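Local coordinates for molybdopterin biosynthesis moeA protein (Pyrococcus horikoshii, PDB 1WU2) that probably takes part in molybdenum cofactor biosynthesis, acting, as in other MoeA proteins, at the step that inserts molybdenum into molybdopterin, at residues 187-192 against 208-213; 215-220 against 225-230; 221-226 against 305-310. All blocks are in the same frame, centred on the assembly; numbering follows the deposited sequence.

Contact 1: residues 187-192 against 208-213; sequences IIITGS and IVETNS
Ile189 and Glu210 reach for each other from opposite directions and meet branch to carboxylate. The oxygen OE2 of Glu210 lies 3.2 Å from CG1 of Ile189, while CG of Glu210 rests 3.8 Å from the other branch, CG2 of Ile189. The acid can be there because its chain bends at chi2 (-73°), folding the carboxylate back toward the start of helix 212-222. There OE2 uses its syn lone pair to take the backbone N-H of Ser213 (OE2 to N 3.0 Å), with a weak second bond from the same N to OE1. The glutamate thus serves an amide of the first helical turn, whereas Thr211, at the N-cap position, makes no capping bond with its side chain. In fold terms this is the first half of a beta-alpha-beta crossover: strand 184-190 packs against the beginning of the helix that leads to its parallel neighbour, strand 226-233. Farther along, CD1 of Ile189 comes within 4.0 Å of Ser213 CB, and CG2 of Ile187 approaches Ser213 OG at 4.2 Å. That hydroxyl also shares a water with the strand, 3.0 Å from Ser213 OG, the water giving a weak bond to Ile187 O. Just before the helix the second subunit comes close: Lys170 of that subunit bonds through NZ to the carbonyl O of Glu210.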
ATOM      1  N   ILE A 187      -5.941 -17.903 -14.152  1.00 30.52           N
ATOM      2  CA  ILE A 187      -4.765 -17.455 -14.892  1.00 30.86           C
ATOM      3  C   ILE A 187      -4.316 -18.566 -15.839  1.00 31.53           C
ATOM      4  O   ILE A 187      -3.811 -19.597 -15.393  1.00 31.53           O
ATOM      5  CB  ILE A 187      -3.619 -17.075 -13.917  1.00 30.77           C
ATOM      6  CG1 ILE A 187      -4.011 -15.856 -13.071  1.00 30.79           C
ATOM      7  CG2 ILE A 187      -2.330 -16.790 -14.686  1.00 30.54           C
ATOM      8  CD1 ILE A 187      -3.012 -15.498 -11.982  1.00 30.34           C
ATOM      9  N   ILE A 188      -4.516 -18.352 -17.139  1.00 32.35           N
ATOM     10  CA  ILE A 188      -4.054 -19.271 -18.177  1.00 33.12           C
ATOM     11  C   ILE A 188      -2.929 -18.614 -18.953  1.00 33.83           C
ATOM     12  O   ILE A 188      -3.130 -17.561 -19.538  1.00 33.93           O
ATOM     13  CB  ILE A 188      -5.184 -19.592 -19.177  1.00 33.07           C
ATOM     14  CG1 ILE A 188      -6.420 -20.142 -18.471  1.00 33.40           C
ATOM     15  CG2 ILE A 188      -4.696 -20.589 -20.217  1.00 33.12           C
ATOM     16  CD1 ILE A 188      -7.653 -20.171 -19.365  1.00 33.70           C
ATOM     17  N   ILE A 189      -1.755 -19.234 -18.974  1.00 34.88           N
ATOM     18  CA  ILE A 189      -0.667 -18.767 -19.827  1.00 35.71           C
ATOM     19  C   ILE A 189      -0.702 -19.588 -21.117  1.00 36.49           C
ATOM     20  O   ILE A 189      -1.049 -20.766 -21.093  1.00 36.73           O
ATOM     21  CB  ILE A 189       0.702 -18.889 -19.106  1.00 35.80           C
ATOM     22  CG1 ILE A 189       0.908 -17.782 -18.056  1.00 35.98           C
ATOM     23  CG2 ILE A 189       1.842 -18.765 -20.095  1.00 35.82           C
ATOM     24  CD1 ILE A 189      -0.306 -17.356 -17.270  1.00 36.13           C
ATOM     25  N   THR A 190      -0.366 -18.959 -22.243  1.00 37.34           N
ATOM     26  CA  THR A 190      -0.375 -19.625 -23.551  1.00 38.05           C
ATOM     27  C   THR A 190       0.915 -19.329 -24.312  1.00 38.54           C
ATOM     28  O   THR A 190       1.422 -18.207 -24.269  1.00 38.45           O
ATOM     29  CB  THR A 190      -1.625 -19.178 -24.369  1.00 38.12           C
ATOM     30  OG1 THR A 190      -2.683 -20.135 -24.218  1.00 38.65           O
ATOM     31  CG2 THR A 190      -1.371 -19.166 -25.876  1.00 38.40           C
ATOM     32  N   GLY A 191       1.431 -20.339 -25.015  1.00 39.24           N
ATOM     33  CA  GLY A 191       2.650 -20.207 -25.800  1.00 39.82           C
ATOM     34  C   GLY A 191       3.541 -21.436 -25.727  1.00 40.43           C
ATOM     35  O   GLY A 191       3.975 -21.820 -24.641  1.00 40.40           O
ATOM     36  N   SER A 192       3.816 -22.041 -26.884  1.00 41.27           N
ATOM     37  CA  SER A 192       4.704 -23.207 -26.984  1.00 41.98           C
ATOM     38  C   SER A 192       6.158 -22.791 -26.779  1.00 42.72           C
ATOM     39  O   SER A 192       7.001 -23.592 -26.375  1.00 42.79           O
ATOM     40  CB  SER A 192       4.563 -23.884 -28.350  1.00 41.96           C
ATOM     41  OG  SER A 192       3.221 -23.883 -28.800  1.00 42.15           O
ATOM     42  N   ILE A 208      11.717 -18.873 -24.171  1.00 42.39           N
ATOM     43  CA  ILE A 208      11.868 -17.806 -23.184  1.00 41.43           C
ATOM     44  C   ILE A 208      11.173 -18.188 -21.877  1.00 40.38           C
ATOM     45  O   ILE A 208      10.153 -18.875 -21.882  1.00 40.16           O
ATOM     46  CB  ILE A 208      11.331 -16.460 -23.744  1.00 41.50           C
ATOM     47  CG1 ILE A 208       9.795 -16.439 -23.761  1.00 41.79           C
ATOM     48  CG2 ILE A 208      11.906 -16.207 -25.139  1.00 41.39           C
ATOM     49  CD1 ILE A 208       9.185 -15.280 -24.535  1.00 42.14           C
ATOM     50  N   VAL A 209      11.736 -17.735 -20.761  1.00 39.15           N
ATOM     51  CA  VAL A 209      11.233 -18.090 -19.440  1.00 38.21           C
ATOM     52  C   VAL A 209       9.892 -17.413 -19.170  1.00 37.34           C
ATOM     53  O   VAL A 209       9.705 -16.234 -19.471  1.00 37.35           O
ATOM     54  CB  VAL A 209      12.248 -17.727 -18.328  1.00 38.21           C
ATOM     55  CG1 VAL A 209      11.635 -17.891 -16.937  1.00 38.16           C
ATOM     56  CG2 VAL A 209      13.496 -18.588 -18.459  1.00 38.08           C
ATOM     57  N   GLU A 210       8.972 -18.176 -18.590  1.00 36.22           N
ATOM     58  CA  GLU A 210       7.632 -17.703 -18.294  1.00 35.42           C
ATOM     59  C   GLU A 210       7.689 -16.848 -17.035  1.00 34.62           C
ATOM     60  O   GLU A 210       8.320 -17.223 -16.045  1.00 34.58           O
ATOM     61  CB  GLU A 210       6.683 -18.887 -18.101  1.00 35.41           C
ATOM     62  CG  GLU A 210       5.221 -18.559 -18.344  1.00 35.33           C
ATOM     63  CD  GLU A 210       4.614 -17.721 -17.236  1.00 35.31           C
ATOM     64  OE1 GLU A 210       4.892 -18.002 -16.054  1.00 36.37           O
ATOM     65  OE2 GLU A 210       3.863 -16.777 -17.550  1.00 34.95           O
ATOM     66  N   THR A 211       7.012 -15.707 -17.081  1.00 33.59           N
ATOM     67  CA  THR A 211       7.140 -14.681 -16.052  1.00 32.88           C
ATOM     68  C   THR A 211       5.799 -14.051 -15.635  1.00 32.11           C
ATOM     69  O   THR A 211       5.640 -13.642 -14.486  1.00 31.85           O
ATOM     70  CB  THR A 211       8.147 -13.612 -16.565  1.00 32.90           C
ATOM     71  OG1 THR A 211       9.473 -13.966 -16.142  1.00 33.12           O
ATOM     72  CG2 THR A 211       7.924 -12.252 -15.945  1.00 32.85           C
ATOM     73  N   ASN A 212       4.845 -13.982 -16.556  1.00 31.29           N
ATOM     74  CA  ASN A 212       3.563 -13.333 -16.294  1.00 30.92           C
ATOM     75  C   ASN A 212       2.679 -14.040 -15.280  1.00 30.43           C
ATOM     76  O   ASN A 212       1.827 -13.406 -14.664  1.00 30.23           O
ATOM     77  CB  ASN A 212       2.776 -13.164 -17.592  1.00 30.91           C
ATOM     78  CG  ASN A 212       3.403 -12.150 -18.519  1.00 31.16           C
ATOM     79  OD1 ASN A 212       4.231 -11.332 -18.104  1.00 31.50           O
ATOM     80  ND2 ASN A 212       3.018 -12.197 -19.784  1.00 30.90           N
ATOM     81  N   SER A 213       2.875 -15.343 -15.110  1.00 29.74           N
ATOM     82  CA  SER A 213       2.044 -16.110 -14.195  1.00 29.42           C
ATOM     83  C   SER A 213       2.271 -15.643 -12.766  1.00 28.65           C
ATOM     84  O   SER A 213       1.333 -15.233 -12.087  1.00 28.20           O
ATOM     85  CB  SER A 213       2.340 -17.604 -14.300  1.00 29.39           C
ATOM     86  OG  SER A 213       1.443 -18.327 -13.478  1.00 30.39           O
TER
HETATM   87  O   HOH W   1      -0.643 -20.394 -14.152  1.00 43.51           O

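Contact 2: residues 215-220 against 225-230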
HETATM    1  N   MSE A 215       3.795 -12.979 -11.743  1.00 27.33           N
HETATM    2  CA  MSE A 215       3.548 -11.545 -11.593  1.00 27.28           C
HETATM    3  C   MSE A 215       2.065 -11.267 -11.403  1.00 26.73           C
HETATM    4  O   MSE A 215       1.688 -10.450 -10.571  1.00 26.47           O
HETATM    5  CB  MSE A 215       4.064 -10.746 -12.789  1.00 27.43           C
HETATM    6  CG  MSE A 215       3.924  -9.237 -12.587  1.00 28.75           C
HETATM    7 SE   MSE A 215       4.601  -8.180 -14.058  1.00 32.39          SE
HETATM    8  CE  MSE A 215       3.226  -8.577 -15.365  1.00 31.54           C
ATOM      9  N   LEU A 216       1.233 -11.947 -12.181  1.00 26.35           N
ATOM     10  CA  LEU A 216      -0.213 -11.802 -12.064  1.00 26.13           C
ATOM     11  C   LEU A 216      -0.750 -12.385 -10.757  1.00 25.90           C
ATOM     12  O   LEU A 216      -1.729 -11.881 -10.224  1.00 25.91           O
ATOM     13  CB  LEU A 216      -0.927 -12.437 -13.262  1.00 26.14           C
ATOM     14  CG  LEU A 216      -0.849 -11.645 -14.570  1.00 26.05           C
ATOM     15  CD1 LEU A 216      -1.362 -12.494 -15.729  1.00 26.14           C
ATOM     16  CD2 LEU A 216      -1.628 -10.344 -14.474  1.00 25.73           C
ATOM     17  N   GLN A 217      -0.113 -13.430 -10.238  1.00 25.83           N
ATOM     18  CA  GLN A 217      -0.513 -14.004  -8.952  1.00 25.93           C
ATOM     19  C   GLN A 217      -0.371 -12.953  -7.853  1.00 25.58           C
ATOM     20  O   GLN A 217      -1.304 -12.707  -7.101  1.00 25.71           O
ATOM     21  CB  GLN A 217       0.326 -15.238  -8.608  1.00 26.02           C
ATOM     22  CG  GLN A 217      -0.100 -16.491  -9.352  1.00 27.05           C
ATOM     23  CD  GLN A 217       0.979 -17.560  -9.375  1.00 28.23           C
ATOM     24  OE1 GLN A 217       1.238 -18.211  -8.362  1.00 29.81           O
ATOM     25  NE2 GLN A 217       1.605 -17.747 -10.531  1.00 28.76           N
ATOM     26  N   GLY A 218       0.796 -12.325  -7.784  1.00 25.26           N
ATOM     27  CA  GLY A 218       1.047 -11.267  -6.824  1.00 25.06           C
ATOM     28  C   GLY A 218       0.138 -10.062  -6.984  1.00 24.81           C
ATOM     29  O   GLY A 218      -0.297  -9.486  -5.995  1.00 24.54           O
ATOM     30  N   LEU A 219      -0.147  -9.687  -8.229  1.00 24.73           N
ATOM     31  CA  LEU A 219      -0.935  -8.492  -8.521  1.00 24.63           C
ATOM     32  C   LEU A 219      -2.396  -8.700  -8.138  1.00 24.74           C
ATOM     33  O   LEU A 219      -3.052  -7.781  -7.637  1.00 24.29           O
ATOM     34  CB  LEU A 219      -0.830  -8.125 -10.006  1.00 24.62           C
ATOM     35  CG  LEU A 219       0.462  -7.439 -10.471  1.00 24.46           C
ATOM     36  CD1 LEU A 219       0.566  -7.475 -11.994  1.00 24.04           C
ATOM     37  CD2 LEU A 219       0.530  -6.007  -9.967  1.00 24.45           C
ATOM     38  N   VAL A 220      -2.894  -9.915  -8.370  1.00 24.84           N
ATOM     39  CA  VAL A 220      -4.258 -10.282  -8.006  1.00 24.91           C
ATOM     40  C   VAL A 220      -4.398 -10.330  -6.486  1.00 25.09           C
ATOM     41  O   VAL A 220      -5.405  -9.888  -5.946  1.00 24.92           O
ATOM     42  CB  VAL A 220      -4.669 -11.634  -8.639  1.00 24.94           C
ATOM     43  CG1 VAL A 220      -5.955 -12.178  -8.013  1.00 25.14           C
ATOM     44  CG2 VAL A 220      -4.855 -11.482 -10.142  1.00 25.03           C
ATOM     45  N   GLY A 225      -8.030 -10.266  -4.739  1.00 28.29           N
ATOM     46  CA  GLY A 225      -8.393 -11.528  -5.359  1.00 28.91           C
ATOM     47  C   GLY A 225      -7.586 -12.733  -4.905  1.00 29.54           C
ATOM     48  O   GLY A 225      -6.543 -12.597  -4.269  1.00 29.63           O
ATOM     49  N   GLU A 226      -8.097 -13.917  -5.238  1.00 30.33           N
ATOM     50  CA  GLU A 226      -7.411 -15.187  -5.029  1.00 31.08           C
ATOM     51  C   GLU A 226      -7.048 -15.757  -6.400  1.00 31.50           C
ATOM     52  O   GLU A 226      -7.935 -16.174  -7.137  1.00 31.58           O
ATOM     53  CB  GLU A 226      -8.336 -16.161  -4.295  1.00 31.20           C
ATOM     54  CG  GLU A 226      -7.747 -17.545  -4.041  1.00 32.05           C
ATOM     55  CD  GLU A 226      -8.766 -18.534  -3.487  1.00 33.32           C
ATOM     56  OE1 GLU A 226      -9.967 -18.193  -3.394  1.00 33.27           O
ATOM     57  OE2 GLU A 226      -8.363 -19.666  -3.147  1.00 34.69           O
ATOM     58  N   PRO A 227      -5.765 -15.777  -6.755  1.00 32.16           N
ATOM     59  CA  PRO A 227      -5.350 -16.313  -8.056  1.00 32.73           C
ATOM     60  C   PRO A 227      -5.383 -17.839  -8.071  1.00 33.46           C
ATOM     61  O   PRO A 227      -5.004 -18.468  -7.084  1.00 33.47           O
ATOM     62  CB  PRO A 227      -3.917 -15.805  -8.204  1.00 32.59           C
ATOM     63  CG  PRO A 227      -3.423 -15.676  -6.818  1.00 32.28           C
ATOM     64  CD  PRO A 227      -4.611 -15.314  -5.966  1.00 32.03           C
ATOM     65  N   ILE A 228      -5.838 -18.411  -9.181  1.00 34.44           N
ATOM     66  CA  ILE A 228      -5.893 -19.855  -9.354  1.00 35.27           C
ATOM     67  C   ILE A 228      -5.191 -20.221 -10.659  1.00 35.95           C
ATOM     68  O   ILE A 228      -5.629 -19.824 -11.737  1.00 35.98           O
ATOM     69  CB  ILE A 228      -7.357 -20.335  -9.349  1.00 35.33           C
ATOM     70  CG1 ILE A 228      -7.924 -20.284  -7.924  1.00 35.61           C
ATOM     71  CG2 ILE A 228      -7.478 -21.761  -9.888  1.00 35.35           C
ATOM     72  CD1 ILE A 228      -9.325 -19.755  -7.852  1.00 35.74           C
ATOM     73  N   LEU A 229      -4.106 -20.983 -10.545  1.00 36.94           N
ATOM     74  CA  LEU A 229      -3.264 -21.333 -11.684  1.00 37.75           C
ATOM     75  C   LEU A 229      -3.817 -22.532 -12.436  1.00 38.53           C
ATOM     76  O   LEU A 229      -4.113 -23.566 -11.835  1.00 38.54           O
ATOM     77  CB  LEU A 229      -1.850 -21.677 -11.217  1.00 37.83           C
ATOM     78  CG  LEU A 229      -1.012 -20.578 -10.558  1.00 38.29           C
ATOM     79  CD1 LEU A 229      -1.261 -20.516  -9.054  1.00 38.68           C
ATOM     80  CD2 LEU A 229       0.467 -20.813 -10.854  1.00 38.42           C
ATOM     81  N   TYR A 230      -3.948 -22.390 -13.752  1.00 39.48           N
ATOM     82  CA  TYR A 230      -4.245 -23.515 -14.633  1.00 40.27           C
ATOM     83  C   TYR A 230      -3.023 -23.890 -15.477  1.00 41.48           C
ATOM     84  O   TYR A 230      -3.084 -24.807 -16.293  1.00 41.56           O
ATOM     85  CB  TYR A 230      -5.453 -23.192 -15.509  1.00 39.98           C
ATOM     86  CG  TYR A 230      -6.717 -23.025 -14.702  1.00 38.99           C
ATOM     87  CD1 TYR A 230      -7.572 -24.101 -14.477  1.00 38.12           C
ATOM     88  CD2 TYR A 230      -7.048 -21.797 -14.144  1.00 38.09           C
ATOM     89  CE1 TYR A 230      -8.731 -23.956 -13.725  1.00 37.24           C
ATOM     90  CE2 TYR A 230      -8.202 -21.640 -13.390  1.00 37.79           C
ATOM     91  CZ  TYR A 230      -9.042 -22.727 -13.182  1.00 37.49           C
ATOM     92  OH  TYR A 230     -10.193 -22.582 -12.440  1.00 36.41           O
TER
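Helix 215-220 and strand 226-230 run nearly antiparallel, at 156° with axes 7.4 Å apart, and across the two segments the CA atoms come closest at Gln217 with Pro227 and at Val220 with Gly225. The tight turn between them is tied by the backbone bond from Gly225 N to Val220 O, 2.9 Å long. Val220 carries CG1 anti to its own amide nitrogen (chi1 167°), which brings that methyl 3.6 Å from Gly225 C and 4.0 Å from Pro227 CD; a CB on residue 225 would clash with that methyl, so the glycine is what permits the approach. One turn earlier Gln217 crosses Pro227 and Leu229, each at about a right angle. Its CG packs 4.0 Å from Pro227 CB, and its amide lies against the two methyls of Leu229, with NE2 3.3 Å from CD2 of Leu229 and OE1 3.5 Å from CD1. NE2 also makes a weak bond to Ser213 O. Trimming Gln217 to an alanine would probably leave the Leu229 methyls uncovered on this side and the Ser213 carbonyl without that donor. Apart from one backbone bond, then, the helix is seated on the strand by apolar carbon and the Gln217 amide group, so shape rather than charge sets the fit.

Contact 3: residues 221-226 against 305-310; sequences EKFFGE and AQFNLF
Two helices of the probable molybdopterin-binding domain meet here: helix 212-222, just where it ends, and the long helix 300-319, which contains a wider pi-type turn at 307-310. The pairing illustrates how a residue leaving a helix can still serve its packing. Phe223, the first residue to depart from helical backbone angles, points its CB toward the second helix, and its ring meets Phe307 there. CD2 of Phe223 arrives at the edge of the Phe307 ring, in its plane, 3.5 Å from CE2 of Phe307 and 3.9 Å from CZ. The neighbouring atom CE2 of Phe223 follows at 4.0 Å from Phe307 CE2. Phe307 presents this edge because its CG is anti to the backbone N (chi1 179°), which extends the ring away from its own backbone, so that its end comes up to Phe223. The ring planes stand at 44° with centroids 5.9 Å apart, an oblique pair that is neither a stack nor edge-to-face. CG of Lys222 sits over one face of the Phe223 ring, nearer its rim than its centre, 4.0 Å from the plane. Beyond the pair, Phe307 packs on Leu216, Leu219 and Val220 of helix 212-222 and on Leu315 of its own helix, and Phe223 also touches Lys312. Phe224, next in the chain, lies on Ala316 and Val319 of the same long helix. Since the close approach between the two segments is of aromatic carbon on aromatic carbon, with nothing polar in it, its strength probably comes from dispersion and the exclusion of water.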
ATOM      1  N   GLU A 221      -3.384 -10.861  -5.806  1.00 25.58           N
ATOM      2  CA  GLU A 221      -3.376 -10.943  -4.340  1.00 26.06           C
ATOM      3  C   GLU A 221      -3.242  -9.552  -3.716  1.00 25.79           C
ATOM      4  O   GLU A 221      -3.782  -9.293  -2.642  1.00 25.89           O
ATOM      5  CB  GLU A 221      -2.247 -11.861  -3.841  1.00 26.27           C
ATOM      6  CG  GLU A 221      -2.463 -13.336  -4.167  1.00 27.83           C
ATOM      7  CD  GLU A 221      -1.228 -14.208  -3.953  1.00 29.94           C
ATOM      8  OE1 GLU A 221      -0.088 -13.705  -4.069  1.00 31.13           O
ATOM      9  OE2 GLU A 221      -1.399 -15.418  -3.672  1.00 31.97           O
ATOM     10  N   LYS A 222      -2.536  -8.657  -4.400  1.00 25.62           N
ATOM     11  CA  LYS A 222      -2.397  -7.276  -3.948  1.00 25.61           C
ATOM     12  C   LYS A 222      -3.744  -6.560  -4.014  1.00 25.61           C
ATOM     13  O   LYS A 222      -4.047  -5.722  -3.167  1.00 25.64           O
ATOM     14  CB  LYS A 222      -1.360  -6.535  -4.799  1.00 25.66           C
ATOM     15  CG  LYS A 222      -1.121  -5.080  -4.390  1.00 25.70           C
ATOM     16  CD  LYS A 222      -0.187  -4.377  -5.358  1.00 25.92           C
ATOM     17  CE  LYS A 222       0.039  -2.930  -4.948  1.00 26.44           C
ATOM     18  NZ  LYS A 222       1.057  -2.256  -5.799  1.00 26.60           N
ATOM     19  N   PHE A 223      -4.549  -6.910  -5.015  1.00 25.73           N
ATOM     20  CA  PHE A 223      -5.828  -6.256  -5.256  1.00 25.81           C
ATOM     21  C   PHE A 223      -7.016  -7.203  -5.068  1.00 26.16           C
ATOM     22  O   PHE A 223      -7.788  -7.449  -6.003  1.00 26.07           O
ATOM     23  CB  PHE A 223      -5.837  -5.632  -6.655  1.00 25.75           C
ATOM     24  CG  PHE A 223      -4.968  -4.417  -6.774  1.00 25.52           C
ATOM     25  CD1 PHE A 223      -5.350  -3.218  -6.190  1.00 25.46           C
ATOM     26  CD2 PHE A 223      -3.757  -4.470  -7.454  1.00 25.71           C
ATOM     27  CE1 PHE A 223      -4.546  -2.088  -6.291  1.00 25.16           C
ATOM     28  CE2 PHE A 223      -2.949  -3.342  -7.558  1.00 25.98           C
ATOM     29  CZ  PHE A 223      -3.348  -2.151  -6.975  1.00 25.19           C
ATOM     30  N   PHE A 224      -7.135  -7.733  -3.848  1.00 26.49           N
ATOM     31  CA  PHE A 224      -8.381  -8.303  -3.313  1.00 26.87           C
ATOM     32  C   PHE A 224      -8.761  -9.711  -3.772  1.00 27.57           C
ATOM     33  O   PHE A 224      -9.709 -10.287  -3.235  1.00 27.38           O
ATOM     34  CB  PHE A 224      -9.562  -7.354  -3.569  1.00 26.85           C
ATOM     35  CG  PHE A 224      -9.215  -5.900  -3.401  1.00 26.79           C
ATOM     36  CD1 PHE A 224      -8.654  -5.445  -2.210  1.00 26.55           C
ATOM     37  CD2 PHE A 224      -9.417  -4.995  -4.437  1.00 26.44           C
ATOM     38  CE1 PHE A 224      -8.318  -4.109  -2.049  1.00 26.72           C
ATOM     39  CE2 PHE A 224      -9.082  -3.654  -4.281  1.00 26.86           C
ATOM     40  CZ  PHE A 224      -8.532  -3.210  -3.086  1.00 26.55           C
ATOM     41  N   GLY A 225      -8.030 -10.266  -4.739  1.00 28.29           N
ATOM     42  CA  GLY A 225      -8.393 -11.528  -5.359  1.00 28.91           C
ATOM     43  C   GLY A 225      -7.586 -12.733  -4.905  1.00 29.54           C
ATOM     44  O   GLY A 225      -6.543 -12.597  -4.269  1.00 29.63           O
ATOM     45  N   GLU A 226      -8.097 -13.917  -5.238  1.00 30.33           N
ATOM     46  CA  GLU A 226      -7.411 -15.187  -5.029  1.00 31.08           C
ATOM     47  C   GLU A 226      -7.048 -15.757  -6.400  1.00 31.50           C
ATOM     48  O   GLU A 226      -7.935 -16.174  -7.137  1.00 31.58           O
ATOM     49  CB  GLU A 226      -8.336 -16.161  -4.295  1.00 31.20           C
ATOM     50  CG  GLU A 226      -7.747 -17.545  -4.041  1.00 32.05           C
ATOM     51  CD  GLU A 226      -8.766 -18.534  -3.487  1.00 33.32           C
ATOM     52  OE1 GLU A 226      -9.967 -18.193  -3.394  1.00 33.27           O
ATOM     53  OE2 GLU A 226      -8.363 -19.666  -3.147  1.00 34.69           O
ATOM     54  N   ALA A 305       0.537  -2.861 -17.574  1.00 24.73           N
ATOM     55  CA  ALA A 305      -0.297  -1.730 -17.969  1.00 24.51           C
ATOM     56  C   ALA A 305      -1.754  -2.157 -18.154  1.00 24.30           C
ATOM     57  O   ALA A 305      -2.675  -1.428 -17.788  1.00 23.92           O
ATOM     58  CB  ALA A 305       0.234  -1.112 -19.244  1.00 24.59           C
ATOM     59  N   GLN A 306      -1.955  -3.344 -18.715  1.00 24.12           N
ATOM     60  CA  GLN A 306      -3.297  -3.884 -18.900  1.00 24.11           C
ATOM     61  C   GLN A 306      -3.955  -4.225 -17.565  1.00 23.91           C
ATOM     62  O   GLN A 306      -5.166  -4.100 -17.421  1.00 23.59           O
ATOM     63  CB  GLN A 306      -3.257  -5.120 -19.793  1.00 24.20           C
ATOM     64  CG  GLN A 306      -3.096  -4.785 -21.269  1.00 24.73           C
ATOM     65  CD  GLN A 306      -2.809  -6.004 -22.123  1.00 25.18           C
ATOM     66  OE1 GLN A 306      -2.577  -7.100 -21.602  1.00 24.84           O
ATOM     67  NE2 GLN A 306      -2.823  -5.818 -23.440  1.00 25.08           N
ATOM     68  N   PHE A 307      -3.156  -4.647 -16.589  1.00 23.90           N
ATOM     69  CA  PHE A 307      -3.691  -5.005 -15.283  1.00 23.99           C
ATOM     70  C   PHE A 307      -4.127  -3.751 -14.534  1.00 23.92           C
ATOM     71  O   PHE A 307      -5.226  -3.698 -13.997  1.00 23.85           O
ATOM     72  CB  PHE A 307      -2.672  -5.790 -14.451  1.00 24.25           C
ATOM     73  CG  PHE A 307      -3.184  -6.162 -13.088  1.00 24.70           C
ATOM     74  CD1 PHE A 307      -3.837  -7.366 -12.882  1.00 24.97           C
ATOM     75  CD2 PHE A 307      -3.050  -5.286 -12.024  1.00 25.35           C
ATOM     76  CE1 PHE A 307      -4.331  -7.693 -11.635  1.00 25.27           C
ATOM     77  CE2 PHE A 307      -3.540  -5.609 -10.774  1.00 25.34           C
ATOM     78  CZ  PHE A 307      -4.182  -6.811 -10.577  1.00 25.43           C
ATOM     79  N   ASN A 308      -3.264  -2.742 -14.513  1.00 23.77           N
ATOM     80  CA  ASN A 308      -3.554  -1.491 -13.816  1.00 23.67           C
ATOM     81  C   ASN A 308      -4.702  -0.697 -14.439  1.00 23.50           C
ATOM     82  O   ASN A 308      -5.473  -0.053 -13.725  1.00 23.59           O
ATOM     83  CB  ASN A 308      -2.294  -0.626 -13.737  1.00 23.69           C
ATOM     84  CG  ASN A 308      -1.367  -1.060 -12.624  1.00 23.75           C
ATOM     85  OD1 ASN A 308      -1.594  -0.736 -11.460  1.00 24.49           O
ATOM     86  ND2 ASN A 308      -0.319  -1.803 -12.972  1.00 24.24           N
ATOM     87  N   LEU A 309      -4.828  -0.765 -15.761  1.00 23.27           N
ATOM     88  CA  LEU A 309      -5.828   0.023 -16.485  1.00 23.28           C
ATOM     89  C   LEU A 309      -7.189  -0.668 -16.577  1.00 23.15           C
ATOM     90  O   LEU A 309      -8.196  -0.004 -16.805  1.00 22.89           O
ATOM     91  CB  LEU A 309      -5.330   0.376 -17.897  1.00 23.25           C
ATOM     92  CG  LEU A 309      -4.163   1.367 -17.961  1.00 23.65           C
ATOM     93  CD1 LEU A 309      -3.590   1.430 -19.360  1.00 24.12           C
ATOM     94  CD2 LEU A 309      -4.595   2.753 -17.515  1.00 24.26           C
ATOM     95  N   PHE A 310      -7.227  -1.987 -16.388  1.00 23.16           N
ATOM     96  CA  PHE A 310      -8.470  -2.746 -16.537  1.00 23.22           C
ATOM     97  C   PHE A 310      -8.747  -3.639 -15.336  1.00 23.32           C
ATOM     98  O   PHE A 310      -9.708  -3.420 -14.602  1.00 23.54           O
ATOM     99  CB  PHE A 310      -8.428  -3.597 -17.811  1.00 23.21           C
ATOM    100  CG  PHE A 310      -8.542  -2.799 -19.076  1.00 22.78           C
ATOM    101  CD1 PHE A 310      -7.476  -2.702 -19.951  1.00 22.47           C
ATOM    102  CD2 PHE A 310      -9.724  -2.147 -19.394  1.00 23.18           C
ATOM    103  CE1 PHE A 310      -7.587  -1.966 -21.119  1.00 22.69           C
ATOM    104  CE2 PHE A 310      -9.837  -1.409 -20.568  1.00 22.55           C
ATOM    105  CZ  PHE A 310      -8.769  -1.321 -21.425  1.00 22.03           C
TER

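Followed from the N terminus, the chain leaves strand 184-190, after residue 192 passes through a 15-residue excursion containing strand 194-195 and helix 200-204, and returns at contact 1, where helix 212-222 begins. That helix serves all three contacts. Contact 2 closes the much shorter turn by which the chain enters strand 226-233, so contacts 1 and 2 follow in series and together complete the beta-alpha-beta unit; the backbone N of Ile187 and O of Ile228 are probably hydrogen-bonded between the paired strands. Contact 3 overlaps contact 2 at Gly225 and Glu226, interlocking with it, and spans 78 residues to reach helix 300-319. Contacts 2 and 3 touch, whereas contacts 1 and 3 have centres about 17 Å apart.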